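Local structure of Polyphosphate:AMP phosphotransferase (Meiothermus ruber H328, 5O6M) at residues Arg101-Arg106 and Tyr146-Glu151; Val130-Asn135 and Gln140-Arg145; Arg176-Glu181 and Asn230-Arg235. The protein transfers phosphate from inorganic polyphosphate to nucleotides, converting AMP to ADP and ADP to ATP, and also accepts other nucleoside mono- and diphosphates. The protein carries 1 engineered substitution. All coordinates share one frame; numbering follows the deposited sequence.

Interaction 1 of 3, residues Arg101-Arg106 and Tyr146-Glu151; sequences RDYLWR and YRHIRE. With ATP (adenosine-5'-triphosphate), chain X; PO4 (phosphate ion), chain B.
The phenol of Y103 meets the imidazole of H148 edge to edge, the two side chains crossing at about a right angle. Y103 OH lies 2.9 Å from H148 ND1 in a hydrogen bond in which either group could be the donor, and the oxygen lies near the imidazole plane. With CG of Y103 between its backbone N and carbonyl carbon (chi1 63°), the ring reaches across to helix 145-158, where I149 CG1 comes within 4.4 Å of the same hydroxyl. R145 makes a cation-pi contact with the Y103 ring, and H148 NE2 bonds to D158 of the second subunit. Three residues further along the chain, R106 runs roughly at right angles to Y103, CG to NE extended, and sets NH2 3.1 Å from N7 of the ATP adenine, which lies at the guanidinium edge. The imidazole is thus gripped at both nitrogens, which fixes its rotation, and the carboxylate would probably polarise it; the bonds from Y103 through H148 to D158 join a nucleotide-contacting segment to the subunit interface.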
loop_
_atom_site.group_PDB
_atom_site.type_symbol
_atom_site.label_atom_id
_atom_site.label_comp_id
_atom_site.label_asym_id
_atom_site.label_seq_id
_atom_site.Cartn_x
_atom_site.Cartn_y
_atom_site.Cartn_z
ATOM N N ARG D 101 -1.253 8.367 11.386
ATOM C CA ARG D 101 -0.063 9.002 10.840
ATOM C C ARG D 101 -0.366 10.462 10.535
ATOM O O ARG D 101 -1.521 10.897 10.531
ATOM C CB ARG D 101 0.416 8.307 9.559
ATOM C CG ARG D 101 1.014 6.940 9.761
ATOM C CD ARG D 101 0.028 5.884 9.322
ATOM N NE ARG D 101 0.590 4.540 9.387
ATOM C CZ ARG D 101 -0.138 3.446 9.565
ATOM N NH1 ARG D 101 -1.454 3.540 9.699
ATOM N NH2 ARG D 101 0.446 2.257 9.606
ATOM N N ASP D 102 0.692 11.213 10.239
ATOM C CA ASP D 102 0.519 12.597 9.831
ATOM C C ASP D 102 -0.445 12.678 8.655
ATOM O O ASP D 102 -0.591 11.734 7.874
ATOM C CB ASP D 102 1.867 13.214 9.453
ATOM C CG ASP D 102 2.486 12.556 8.234
ATOM O OD1 ASP D 102 3.226 11.562 8.405
ATOM O OD2 ASP D 102 2.233 13.032 7.106
ATOM N N TYR D 103 -1.113 13.824 8.535
ATOM C CA TYR D 103 -2.149 13.979 7.523
ATOM C C TYR D 103 -1.602 13.870 6.103
ATOM O O TYR D 103 -2.374 13.599 5.175
ATOM C CB TYR D 103 -2.855 15.321 7.717
ATOM C CG TYR D 103 -1.932 16.497 7.536
ATOM C CD1 TYR D 103 -1.078 16.903 8.560
ATOM C CD2 TYR D 103 -1.913 17.204 6.343
ATOM C CE1 TYR D 103 -0.226 17.978 8.391
ATOM C CE2 TYR D 103 -1.072 18.276 6.165
ATOM C CZ TYR D 103 -0.232 18.662 7.189
ATOM O OH TYR D 103 0.603 19.735 7.000
ATOM N N LEU D 104 -0.299 14.079 5.904
ATOM C CA LEU D 104 0.281 13.964 4.570
ATOM C C LEU D 104 0.604 12.525 4.179
ATOM O O LEU D 104 0.889 12.271 3.002
ATOM C CB LEU D 104 1.549 14.819 4.458
ATOM C CG LEU D 104 1.379 16.333 4.331
ATOM C CD1 LEU D 104 2.718 16.998 4.069
ATOM C CD2 LEU D 104 0.397 16.673 3.224
ATOM N N TRP D 105 0.556 11.584 5.122
ATOM C CA TRP D 105 0.894 10.197 4.814
ATOM C C TRP D 105 -0.015 9.640 3.720
ATOM O O TRP D 105 0.461 9.135 2.698
ATOM C CB TRP D 105 0.793 9.360 6.085
ATOM C CG TRP D 105 1.061 7.883 5.944
ATOM C CD1 TRP D 105 2.284 7.270 5.903
ATOM C CD2 TRP D 105 0.087 6.833 5.867
ATOM N NE1 TRP D 105 2.130 5.908 5.801
ATOM C CE2 TRP D 105 0.792 5.614 5.779
ATOM C CE3 TRP D 105 -1.312 6.805 5.865
ATOM C CZ2 TRP D 105 0.146 4.381 5.683
ATOM C CZ3 TRP D 105 -1.951 5.581 5.768
ATOM C CH2 TRP D 105 -1.223 4.386 5.680
ATOM N N ARG D 106 -1.331 9.729 3.913
ATOM C CA ARG D 106 -2.256 9.164 2.938
ATOM C C ARG D 106 -2.232 9.907 1.608
ATOM O O ARG D 106 -2.617 9.332 0.586
ATOM C CB ARG D 106 -3.679 9.148 3.499
ATOM C CG ARG D 106 -4.309 10.519 3.634
ATOM C CD ARG D 106 -5.787 10.393 3.943
ATOM N NE ARG D 106 -6.477 11.675 3.837
ATOM C CZ ARG D 106 -7.798 11.800 3.779
ATOM N NH1 ARG D 106 -8.568 10.720 3.823
ATOM N NH2 ARG D 106 -8.347 13.004 3.677
ATOM N N TYR D 146 0.213 25.235 6.711
ATOM C CA TYR D 146 0.516 26.005 5.506
ATOM C C TYR D 146 1.989 25.874 5.155
ATOM O O TYR D 146 2.353 25.716 3.984
ATOM C CB TYR D 146 0.145 27.475 5.704
ATOM C CG TYR D 146 -1.307 27.701 6.058
ATOM C CD1 TYR D 146 -2.317 27.442 5.139
ATOM C CD2 TYR D 146 -1.669 28.161 7.319
ATOM C CE1 TYR D 146 -3.645 27.644 5.465
ATOM C CE2 TYR D 146 -2.994 28.365 7.654
ATOM C CZ TYR D 146 -3.977 28.105 6.724
ATOM O OH TYR D 146 -5.296 28.309 7.057
ATOM N N ARG D 147 2.851 25.916 6.170
ATOM C CA ARG D 147 4.277 25.717 5.951
ATOM C C ARG D 147 4.564 24.309 5.450
ATOM O O ARG D 147 5.254 24.127 4.440
ATOM C CB ARG D 147 5.033 25.984 7.252
ATOM C CG ARG D 147 6.450 25.462 7.252
ATOM C CD ARG D 147 7.467 26.565 7.308
ATOM N NE ARG D 147 8.716 26.073 7.875
ATOM C CZ ARG D 147 9.887 26.688 7.750
ATOM N NH1 ARG D 147 10.973 26.157 8.293
ATOM N NH2 ARG D 147 9.972 27.824 7.067
ATOM N N HIS D 148 4.026 23.300 6.142
ATOM C CA HIS D 148 4.186 21.912 5.719
ATOM C C HIS D 148 3.879 21.746 4.238
ATOM O O HIS D 148 4.613 21.073 3.506
ATOM C CB HIS D 148 3.263 21.007 6.537
ATOM C CG HIS D 148 3.456 21.110 8.015
ATOM N ND1 HIS D 148 2.537 20.618 8.916
ATOM C CD2 HIS D 148 4.465 21.634 8.751
ATOM C CE1 HIS D 148 2.969 20.841 10.146
ATOM N NE2 HIS D 148 4.134 21.457 10.072
ATOM N N ILE D 149 2.777 22.343 3.787
ATOM C CA ILE D 149 2.303 22.125 2.424
ATOM C C ILE D 149 3.214 22.810 1.414
ATOM O O ILE D 149 3.575 22.222 0.387
ATOM C CB ILE D 149 0.845 22.594 2.294
ATOM C CG1 ILE D 149 -0.064 21.688 3.128
ATOM C CG2 ILE D 149 0.416 22.642 0.828
ATOM C CD1 ILE D 149 -1.520 22.095 3.126
ATOM N N ARG D 150 3.596 24.061 1.681
ATOM C CA ARG D 150 4.535 24.738 0.788
ATOM C C ARG D 150 5.800 23.913 0.603
ATOM O O ARG D 150 6.303 23.774 -0.517
ATOM C CB ARG D 150 4.883 26.128 1.323
ATOM C CG ARG D 150 3.810 27.182 1.103
ATOM C CD ARG D 150 4.355 28.574 1.404
ATOM N NE ARG D 150 4.887 28.667 2.758
ATOM C CZ ARG D 150 4.180 29.056 3.814
ATOM N NH1 ARG D 150 2.903 29.396 3.677
ATOM N NH2 ARG D 150 4.753 29.110 5.009
ATOM N N GLU D 151 6.321 23.351 1.696
ATOM C CA GLU D 151 7.567 22.600 1.637
ATOM C C GLU D 151 7.356 21.223 1.029
ATOM O O GLU D 151 8.224 20.720 0.308
ATOM C CB GLU D 151 8.170 22.479 3.039
ATOM C CG GLU D 151 8.563 23.813 3.652
ATOM C CD GLU D 151 9.533 24.586 2.777
ATOM O OE1 GLU D 151 9.460 25.833 2.753
ATOM O OE2 GLU D 151 10.360 23.944 2.097
HETATM P PG ATP X . -17.498 14.634 -2.771
HETATM O O1G ATP X . -16.011 14.773 -2.956
HETATM O O2G ATP X . -18.139 15.884 -2.176
HETATM O O3G ATP X . -18.228 14.278 -4.074
HETATM P PB ATP X . -18.341 11.982 -1.857
HETATM O O1B ATP X . -19.684 11.822 -1.258
HETATM O O2B ATP X . -18.203 11.582 -3.327
HETATM O O3B ATP X . -17.806 13.476 -1.722
HETATM P PA ATP X . -15.853 11.441 -0.337
HETATM O O1A ATP X . -14.779 11.489 -1.351
HETATM O O2A ATP X . -15.684 10.328 0.695
HETATM O O3A ATP X . -17.253 11.155 -1.042
HETATM O "O5'" ATP X . -15.882 12.829 0.540
HETATM C "C5'" ATP X . -16.551 12.859 1.818
HETATM C "C4'" ATP X . -16.079 13.998 2.692
HETATM O "O4'" ATP X . -14.719 13.794 3.135
HETATM C "C3'" ATP X . -16.121 15.408 2.082
HETATM O "O3'" ATP X . -17.148 16.166 2.710
HETATM C "C2'" ATP X . -14.735 15.993 2.410
HETATM O "O2'" ATP X . -14.785 17.338 2.871
HETATM C "C1'" ATP X . -14.290 15.073 3.540
HETATM N N9 ATP X . -12.856 15.065 3.808
HETATM C C8 ATP X . -11.829 14.957 2.908
HETATM N N7 ATP X . -10.636 15.096 3.437
HETATM C C5 ATP X . -10.897 15.306 4.783
HETATM C C6 ATP X . -10.056 15.541 5.888
HETATM N N6 ATP X . -8.729 15.660 5.802
HETATM N N1 ATP X . -10.639 15.695 7.097
HETATM C C2 ATP X . -11.971 15.634 7.183
HETATM N N3 ATP X . -12.864 15.435 6.212
HETATM C C4 ATP X . -12.260 15.278 5.029
HETATM P P PO4 B . -2.324 0.307 11.426
HETATM O O1 PO4 B . -2.574 1.479 10.514
HETATM O O2 PO4 B . -0.917 0.419 11.966
HETATM O O3 PO4 B . -3.322 0.333 12.559
HETATM O O4 PO4 B . -2.470 -0.981 10.650
#

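Interaction 2 of 3, residues Val130-Asn135 and Gln140-Arg145; sequences VVRVKN and QVWQKR. With ATP (adenosine-5'-triphosphate), chain X; PO4 (phosphate ion), chain Z.
R132 lays its aliphatic chain over one face of the W142 indole, CD 3.6 Å from the centroid of the six-membered ring in a CH-pi contact. CB lies over the indole, 3.8 Å above its plane; CG anti to the backbone N (chi1 151°) and an extended chain lay CG and CD over the six-membered ring, the guanidinium plane ending 44° from the indole's. Beyond the ring, R132 NH2 bonds to O2 of a phosphate ion at 3.1 Å, and NH1 makes a weak bond to O4. CG of W142 sits between its backbone N and carbonyl carbon (chi1 59°), which turns the indole toward helix 130-133. V131 divides its branches: CG1 packs 3.6 Å from R145 NH1, whereas CG2 points to the adenine, 3.8 Å from ATP N1. N135, with positive phi, ends helix 130-133 as C-prime residue of a Schellman motif. Helices 130-133 and 139-142, joined by residues 134-138, pack together, A209 and A212 of helix 203-217 lie against R132, and E159 of the second subunit is salt-bridged to R145.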
loop_
_atom_site.group_PDB
_atom_site.type_symbol
_atom_site.label_atom_id
_atom_site.label_comp_id
_atom_site.label_asym_id
_atom_site.label_seq_id
_atom_site.Cartn_x
_atom_site.Cartn_y
_atom_site.Cartn_z
ATOM N N VAL D 130 -11.785 21.948 5.838
ATOM C CA VAL D 130 -12.771 21.383 6.754
ATOM C C VAL D 130 -12.158 21.184 8.137
ATOM O O VAL D 130 -12.834 21.343 9.159
ATOM C CB VAL D 130 -13.353 20.073 6.188
ATOM C CG1 VAL D 130 -12.256 19.034 5.995
ATOM C CG2 VAL D 130 -14.443 19.543 7.106
ATOM N N VAL D 131 -10.871 20.827 8.191
ATOM C CA VAL D 131 -10.202 20.655 9.478
ATOM C C VAL D 131 -10.158 21.978 10.233
ATOM O O VAL D 131 -10.324 22.019 11.457
ATOM C CB VAL D 131 -8.792 20.070 9.273
ATOM C CG1 VAL D 131 -7.951 20.242 10.539
ATOM C CG2 VAL D 131 -8.876 18.606 8.878
ATOM N N ARG D 132 -9.924 23.079 9.515
ATOM C CA ARG D 132 -9.915 24.397 10.140
ATOM C C ARG D 132 -11.327 24.889 10.446
ATOM O O ARG D 132 -11.602 25.357 11.556
ATOM C CB ARG D 132 -9.180 25.390 9.240
ATOM C CG ARG D 132 -9.653 26.832 9.371
ATOM C CD ARG D 132 -8.714 27.773 8.637
ATOM N NE ARG D 132 -9.295 29.097 8.435
ATOM C CZ ARG D 132 -8.583 30.204 8.243
ATOM N NH1 ARG D 132 -7.258 30.153 8.243
ATOM N NH2 ARG D 132 -9.197 31.365 8.058
ATOM N N VAL D 133 -12.235 24.786 9.474
ATOM C CA VAL D 133 -13.572 25.354 9.639
ATOM C C VAL D 133 -14.288 24.714 10.821
ATOM O O VAL D 133 -14.987 25.392 11.582
ATOM C CB VAL D 133 -14.383 25.204 8.339
ATOM C CG1 VAL D 133 -15.862 25.427 8.612
ATOM C CG2 VAL D 133 -13.876 26.178 7.285
ATOM N N LYS D 134 -14.132 23.404 10.989
ATOM C CA LYS D 134 -14.784 22.670 12.065
ATOM C C LYS D 134 -13.848 22.396 13.233
ATOM O O LYS D 134 -14.179 21.582 14.101
ATOM C CB LYS D 134 -15.371 21.362 11.534
ATOM C CG LYS D 134 -16.441 21.568 10.482
ATOM C CD LYS D 134 -17.048 20.249 10.028
ATOM C CE LYS D 134 -18.097 20.475 8.945
ATOM N NZ LYS D 134 -18.531 19.205 8.301
ATOM N N ASN D 135 -12.683 23.038 13.262
ATOM C CA ASN D 135 -11.723 22.880 14.354
ATOM C C ASN D 135 -11.517 21.406 14.697
ATOM O O ASN D 135 -11.642 20.984 15.849
ATOM C CB ASN D 135 -12.166 23.667 15.588
ATOM C CG ASN D 135 -12.354 25.143 15.302
ATOM O OD1 ASN D 135 -13.474 25.656 15.335
ATOM N ND2 ASN D 135 -11.255 25.834 15.013
ATOM N N GLN D 140 -3.584 26.008 16.739
ATOM C CA GLN D 140 -2.151 25.803 16.907
ATOM C C GLN D 140 -1.628 24.698 16.001
ATOM O O GLN D 140 -0.480 24.763 15.543
ATOM C CB GLN D 140 -1.847 25.469 18.369
ATOM C CG GLN D 140 -0.450 24.902 18.612
ATOM C CD GLN D 140 0.547 25.931 19.104
ATOM O OE1 GLN D 140 0.227 27.114 19.228
ATOM N NE2 GLN D 140 1.767 25.482 19.391
ATOM N N VAL D 141 -2.448 23.687 15.720
ATOM C CA VAL D 141 -2.010 22.593 14.857
ATOM C C VAL D 141 -2.119 22.973 13.384
ATOM O O VAL D 141 -1.116 23.010 12.663
ATOM C CB VAL D 141 -2.798 21.308 15.172
ATOM C CG1 VAL D 141 -2.447 20.217 14.176
ATOM C CG2 VAL D 141 -2.494 20.844 16.590
ATOM N N TRP D 142 -3.335 23.268 12.914
ATOM C CA TRP D 142 -3.511 23.441 11.474
ATOM C C TRP D 142 -2.895 24.730 10.951
ATOM O O TRP D 142 -2.751 24.871 9.733
ATOM C CB TRP D 142 -4.996 23.369 11.088
ATOM C CG TRP D 142 -5.900 24.375 11.737
ATOM C CD1 TRP D 142 -6.820 24.134 12.716
ATOM C CD2 TRP D 142 -6.014 25.768 11.414
ATOM N NE1 TRP D 142 -7.480 25.294 13.043
ATOM C CE2 TRP D 142 -7.006 26.311 12.257
ATOM C CE3 TRP D 142 -5.370 26.611 10.503
ATOM C CZ2 TRP D 142 -7.366 27.659 12.216
ATOM C CZ3 TRP D 142 -5.730 27.948 10.463
ATOM C CH2 TRP D 142 -6.717 28.458 11.315
ATOM N N GLN D 143 -2.525 25.666 11.828
ATOM C CA GLN D 143 -1.815 26.856 11.372
ATOM C C GLN D 143 -0.416 26.510 10.877
ATOM O O GLN D 143 0.097 27.162 9.961
ATOM C CB GLN D 143 -1.749 27.891 12.499
ATOM C CG GLN D 143 -0.623 28.915 12.369
ATOM C CD GLN D 143 -0.812 29.870 11.197
ATOM O OE1 GLN D 143 -1.875 29.909 10.575
ATOM N NE2 GLN D 143 0.226 30.646 10.894
ATOM N N LYS D 144 0.210 25.484 11.459
ATOM C CA LYS D 144 1.539 25.090 11.012
ATOM C C LYS D 144 1.505 24.391 9.662
ATOM O O LYS D 144 2.559 24.212 9.040
ATOM C CB LYS D 144 2.212 24.185 12.040
ATOM C CG LYS D 144 2.191 24.738 13.449
ATOM C CD LYS D 144 3.534 24.506 14.113
ATOM C CE LYS D 144 3.512 24.811 15.594
ATOM N NZ LYS D 144 2.676 23.814 16.309
ATOM N N ARG D 145 0.325 23.976 9.205
ATOM C CA ARG D 145 0.232 23.143 8.016
ATOM C C ARG D 145 0.433 23.918 6.721
ATOM O O ARG D 145 0.814 23.311 5.717
ATOM C CB ARG D 145 -1.114 22.419 8.008
ATOM C CG ARG D 145 -1.215 21.419 9.152
ATOM C CD ARG D 145 -2.558 20.727 9.223
ATOM N NE ARG D 145 -2.536 19.686 10.250
ATOM C CZ ARG D 145 -3.552 18.870 10.512
ATOM N NH1 ARG D 145 -4.679 18.974 9.822
ATOM N NH2 ARG D 145 -3.437 17.952 11.462
HETATM P PG ATP X . -17.498 14.634 -2.771
HETATM O O1G ATP X . -16.011 14.773 -2.956
HETATM O O2G ATP X . -18.139 15.884 -2.176
HETATM O O3G ATP X . -18.228 14.278 -4.074
HETATM P PB ATP X . -18.341 11.982 -1.857
HETATM O O1B ATP X . -19.684 11.822 -1.258
HETATM O O2B ATP X . -18.203 11.582 -3.327
HETATM O O3B ATP X . -17.806 13.476 -1.722
HETATM P PA ATP X . -15.853 11.441 -0.337
HETATM O O1A ATP X . -14.779 11.489 -1.351
HETATM O O2A ATP X . -15.684 10.328 0.695
HETATM O O3A ATP X . -17.253 11.155 -1.042
HETATM O "O5'" ATP X . -15.882 12.829 0.540
HETATM C "C5'" ATP X . -16.551 12.859 1.818
HETATM C "C4'" ATP X . -16.079 13.998 2.692
HETATM O "O4'" ATP X . -14.719 13.794 3.135
HETATM C "C3'" ATP X . -16.121 15.408 2.082
HETATM O "O3'" ATP X . -17.148 16.166 2.710
HETATM C "C2'" ATP X . -14.735 15.993 2.410
HETATM O "O2'" ATP X . -14.785 17.338 2.871
HETATM C "C1'" ATP X . -14.290 15.073 3.540
HETATM N N9 ATP X . -12.856 15.065 3.808
HETATM C C8 ATP X . -11.829 14.957 2.908
HETATM N N7 ATP X . -10.636 15.096 3.437
HETATM C C5 ATP X . -10.897 15.306 4.783
HETATM C C6 ATP X . -10.056 15.541 5.888
HETATM N N6 ATP X . -8.729 15.660 5.802
HETATM N N1 ATP X . -10.639 15.695 7.097
HETATM C C2 ATP X . -11.971 15.634 7.183
HETATM N N3 ATP X . -12.864 15.435 6.212
HETATM C C4 ATP X . -12.260 15.278 5.029
HETATM P P PO4 Z . -6.438 34.181 8.080
HETATM O O1 PO4 Z . -6.775 34.380 6.620
HETATM O O2 PO4 Z . -7.704 33.938 8.868
HETATM O O3 PO4 Z . -5.754 35.422 8.601
HETATM O O4 PO4 Z . -5.516 32.994 8.239
#

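Interaction 3 of 3, residues Arg176-Glu181 and Asn230-Arg235; sequences RQRLQE and NKNWYR. With PO4 (phosphate ion), chain C; PO4 (phosphate ion), chain E.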
loop_
_atom_site.group_PDB
_atom_site.type_symbol
_atom_site.label_atom_id
_atom_site.label_comp_id
_atom_site.label_asym_id
_atom_site.label_seq_id
_atom_site.Cartn_x
_atom_site.Cartn_y
_atom_site.Cartn_z
ATOM N N ARG D 176 -26.513 27.099 -4.344
ATOM C CA ARG D 176 -27.884 26.778 -3.965
ATOM C C ARG D 176 -28.613 26.062 -5.094
ATOM O O ARG D 176 -29.339 25.090 -4.854
ATOM C CB ARG D 176 -28.631 28.052 -3.566
ATOM C CG ARG D 176 -29.752 27.832 -2.559
ATOM C CD ARG D 176 -31.101 28.329 -3.078
ATOM N NE ARG D 176 -30.967 29.385 -4.077
ATOM C CZ ARG D 176 -31.327 29.259 -5.352
ATOM N NH1 ARG D 176 -31.856 28.122 -5.787
ATOM N NH2 ARG D 176 -31.164 30.271 -6.191
ATOM N N GLN D 177 -28.426 26.519 -6.333
ATOM C CA GLN D 177 -29.098 25.882 -7.462
ATOM C C GLN D 177 -28.580 24.467 -7.686
ATOM O O GLN D 177 -29.366 23.525 -7.843
ATOM C CB GLN D 177 -28.928 26.718 -8.731
ATOM C CG GLN D 177 -29.326 28.173 -8.592
ATOM C CD GLN D 177 -29.139 28.943 -9.887
ATOM O OE1 GLN D 177 -28.571 30.036 -9.901
ATOM N NE2 GLN D 177 -29.625 28.377 -10.985
ATOM N N ARG D 178 -27.257 24.297 -7.706
ATOM C CA ARG D 178 -26.697 22.975 -7.966
ATOM C C ARG D 178 -27.100 21.983 -6.880
ATOM O O ARG D 178 -27.422 20.828 -7.178
ATOM C CB ARG D 178 -25.177 23.073 -8.102
ATOM C CG ARG D 178 -24.762 24.056 -9.187
ATOM C CD ARG D 178 -23.294 23.968 -9.560
ATOM N NE ARG D 178 -23.007 24.836 -10.700
ATOM C CZ ARG D 178 -21.818 24.948 -11.284
ATOM N NH1 ARG D 178 -20.784 24.244 -10.836
ATOM N NH2 ARG D 178 -21.666 25.764 -12.320
ATOM N N LEU D 179 -27.109 22.417 -5.617
ATOM C CA LEU D 179 -27.589 21.537 -4.559
ATOM C C LEU D 179 -29.066 21.210 -4.752
ATOM O O LEU D 179 -29.474 20.049 -4.623
ATOM C CB LEU D 179 -27.349 22.172 -3.188
ATOM C CG LEU D 179 -25.921 22.128 -2.635
ATOM C CD1 LEU D 179 -25.790 23.012 -1.404
ATOM C CD2 LEU D 179 -25.510 20.700 -2.310
ATOM N N GLN D 180 -29.883 22.219 -5.067
ATOM C CA GLN D 180 -31.292 21.979 -5.375
ATOM C C GLN D 180 -31.442 21.047 -6.571
ATOM O O GLN D 180 -32.109 20.009 -6.489
ATOM C CB GLN D 180 -32.013 23.307 -5.630
ATOM C CG GLN D 180 -33.538 23.200 -5.637
ATOM C CD GLN D 180 -34.118 22.798 -4.292
ATOM O OE1 GLN D 180 -34.267 23.625 -3.393
ATOM N NE2 GLN D 180 -34.452 21.520 -4.150
ATOM N N GLU D 181 -30.840 21.416 -7.704
ATOM C CA GLU D 181 -30.875 20.549 -8.875
ATOM C C GLU D 181 -30.390 19.147 -8.531
ATOM O O GLU D 181 -30.857 18.162 -9.116
ATOM C CB GLU D 181 -30.029 21.158 -9.995
ATOM C CG GLU D 181 -30.406 20.709 -11.399
ATOM C CD GLU D 181 -30.020 19.272 -11.681
ATOM O OE1 GLU D 181 -30.842 18.538 -12.273
ATOM O OE2 GLU D 181 -28.896 18.875 -11.307
ATOM N N ASN D 230 -19.011 29.337 -12.265
ATOM C CA ASN D 230 -20.468 29.371 -12.337
ATOM C C ASN D 230 -20.973 28.870 -13.685
ATOM O O ASN D 230 -22.082 28.330 -13.762
ATOM C CB ASN D 230 -20.981 30.784 -12.061
ATOM C CG ASN D 230 -21.160 31.064 -10.579
ATOM O OD1 ASN D 230 -20.783 30.250 -9.727
ATOM N ND2 ASN D 230 -21.741 32.212 -10.264
ATOM N N LYS D 231 -20.193 29.045 -14.750
ATOM C CA LYS D 231 -20.542 28.550 -16.081
ATOM C C LYS D 231 -19.664 27.347 -16.399
ATOM O O LYS D 231 -18.444 27.480 -16.540
ATOM C CB LYS D 231 -20.403 29.624 -17.160
ATOM C CG LYS D 231 -21.185 30.907 -16.934
ATOM C CD LYS D 231 -20.846 31.901 -18.042
ATOM C CE LYS D 231 -21.417 33.291 -17.800
ATOM N NZ LYS D 231 -20.879 34.279 -18.789
ATOM N N ASN D 232 -20.291 26.175 -16.514
ATOM C CA ASN D 232 -19.547 24.945 -16.770
ATOM C C ASN D 232 -18.717 25.038 -18.046
ATOM O O ASN D 232 -17.556 24.609 -18.070
ATOM C CB ASN D 232 -20.508 23.765 -16.855
ATOM C CG ASN D 232 -21.101 23.410 -15.517
ATOM O OD1 ASN D 232 -20.786 24.032 -14.504
ATOM N ND2 ASN D 232 -21.985 22.424 -15.506
ATOM N N TRP D 233 -19.292 25.579 -19.123
ATOM C CA TRP D 233 -18.555 25.632 -20.382
ATOM C C TRP D 233 -17.272 26.438 -20.231
ATOM O O TRP D 233 -16.244 26.100 -20.829
ATOM C CB TRP D 233 -19.432 26.209 -21.497
ATOM C CG TRP D 233 -19.912 27.621 -21.273
ATOM C CD1 TRP D 233 -21.091 28.007 -20.701
ATOM C CD2 TRP D 233 -19.235 28.829 -21.647
ATOM N NE1 TRP D 233 -21.181 29.379 -20.681
ATOM C CE2 TRP D 233 -20.055 29.907 -21.256
ATOM C CE3 TRP D 233 -18.010 29.103 -22.265
ATOM C CZ2 TRP D 233 -19.691 31.237 -21.467
ATOM C CZ3 TRP D 233 -17.651 30.423 -22.473
ATOM C CH2 TRP D 233 -18.487 31.473 -22.075
ATOM N N TYR D 234 -17.307 27.508 -19.432
ATOM C CA TYR D 234 -16.108 28.312 -19.242
ATOM C C TYR D 234 -15.125 27.616 -18.310
ATOM O O TYR D 234 -13.924 27.555 -18.595
ATOM C CB TYR D 234 -16.473 29.692 -18.697
ATOM C CG TYR D 234 -15.304 30.653 -18.686
ATOM C CD1 TYR D 234 -14.811 31.184 -19.873
ATOM C CD2 TYR D 234 -14.695 31.026 -17.499
ATOM C CE1 TYR D 234 -13.745 32.060 -19.877
ATOM C CE2 TYR D 234 -13.629 31.906 -17.493
ATOM C CZ TYR D 234 -13.160 32.419 -18.686
ATOM O OH TYR D 234 -12.100 33.291 -18.688
ATOM N N ARG D 235 -15.625 27.085 -17.194
ATOM C CA ARG D 235 -14.786 26.305 -16.291
ATOM C C ARG D 235 -14.039 25.219 -17.054
ATOM O O ARG D 235 -12.810 25.111 -16.968
ATOM C CB ARG D 235 -15.647 25.702 -15.182
ATOM C CG ARG D 235 -14.925 24.744 -14.248
ATOM C CD ARG D 235 -15.930 23.852 -13.537
ATOM N NE ARG D 235 -16.433 22.799 -14.417
ATOM C CZ ARG D 235 -17.605 22.191 -14.262
ATOM N NH1 ARG D 235 -18.412 22.541 -13.272
ATOM N NH2 ARG D 235 -17.974 21.240 -15.109
HETATM P P PO4 C . -23.438 25.176 -18.549
HETATM O O1 PO4 C . -24.346 26.079 -19.354
HETATM O O2 PO4 C . -22.009 25.369 -18.998
HETATM O O3 PO4 C . -23.844 23.735 -18.761
HETATM O O4 PO4 C . -23.549 25.528 -17.083
HETATM P P PO4 E . -21.433 19.715 -14.365
HETATM O O1 PO4 E . -22.885 20.127 -14.438
HETATM O O2 PO4 E . -20.714 20.158 -15.619
HETATM O O3 PO4 E . -21.339 18.213 -14.254
HETATM O O4 PO4 E . -20.788 20.357 -13.160
#
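At the start of helix 232-249, which follows the edge strand 224-228 of the parallel sheet, R178 of helix 172-183 reaches across to a surface where two phosphate ions are bound. Its chain, extended from CG to NE, brings NH2 to 3.0 Å from N230 O, which lies at the guanidinium edge. E174 holds NE in a salt bridge, and A229 O accepts a hydrogen bond from NH2. The guanidinium planes of R235 and R178 stand 88° apart, the two NH1 atoms 3.8 Å from each other. A bend at chi3 (76°) turns R235 edge-on to one phosphate ion, NH1 bonding to O4 at 3.2 Å and NH2 to O2 at 3.0 Å, though the ion lies too close to the N232 amide for its position to be exact. A second phosphate sits at the helix N-terminus, its O2 accepting a bond from W233 N (2.7 Å) and its O4 a weak one from N232 N. A leucine in place of R235 would probably leave the first phosphate without this two-pronged grip and remove one positive charge beside it. R235 and the first helix amides binding two anions, probably from the crystallisation liquor, suggest a locally positive surface, consistent with a polyphosphate-using enzyme.

Interactions 1 and 2 are neighbours, their centres about 12 Å apart, and touch where Y146 meets R132 and Y103 meets R145. Interaction 2 is nested inside the loop closed by 101-106 and 146-151, and helices 139-142 and 145-158 follow each other. Both reach the ATP and the second subunit, placing the adenine end of the pocket next to a subunit interface. Interaction 3 comes later in the chain, its centre about 31 Å from that of interaction 1 and about 29 Å from that of interaction 2, across the chain's centre from interaction 1. All share the P-loop-type PPK2 fold, interactions 1 and 2 by the adenine, interaction 3 where phosphate ions bind, the R178 side chain about 12 Å from the ATP.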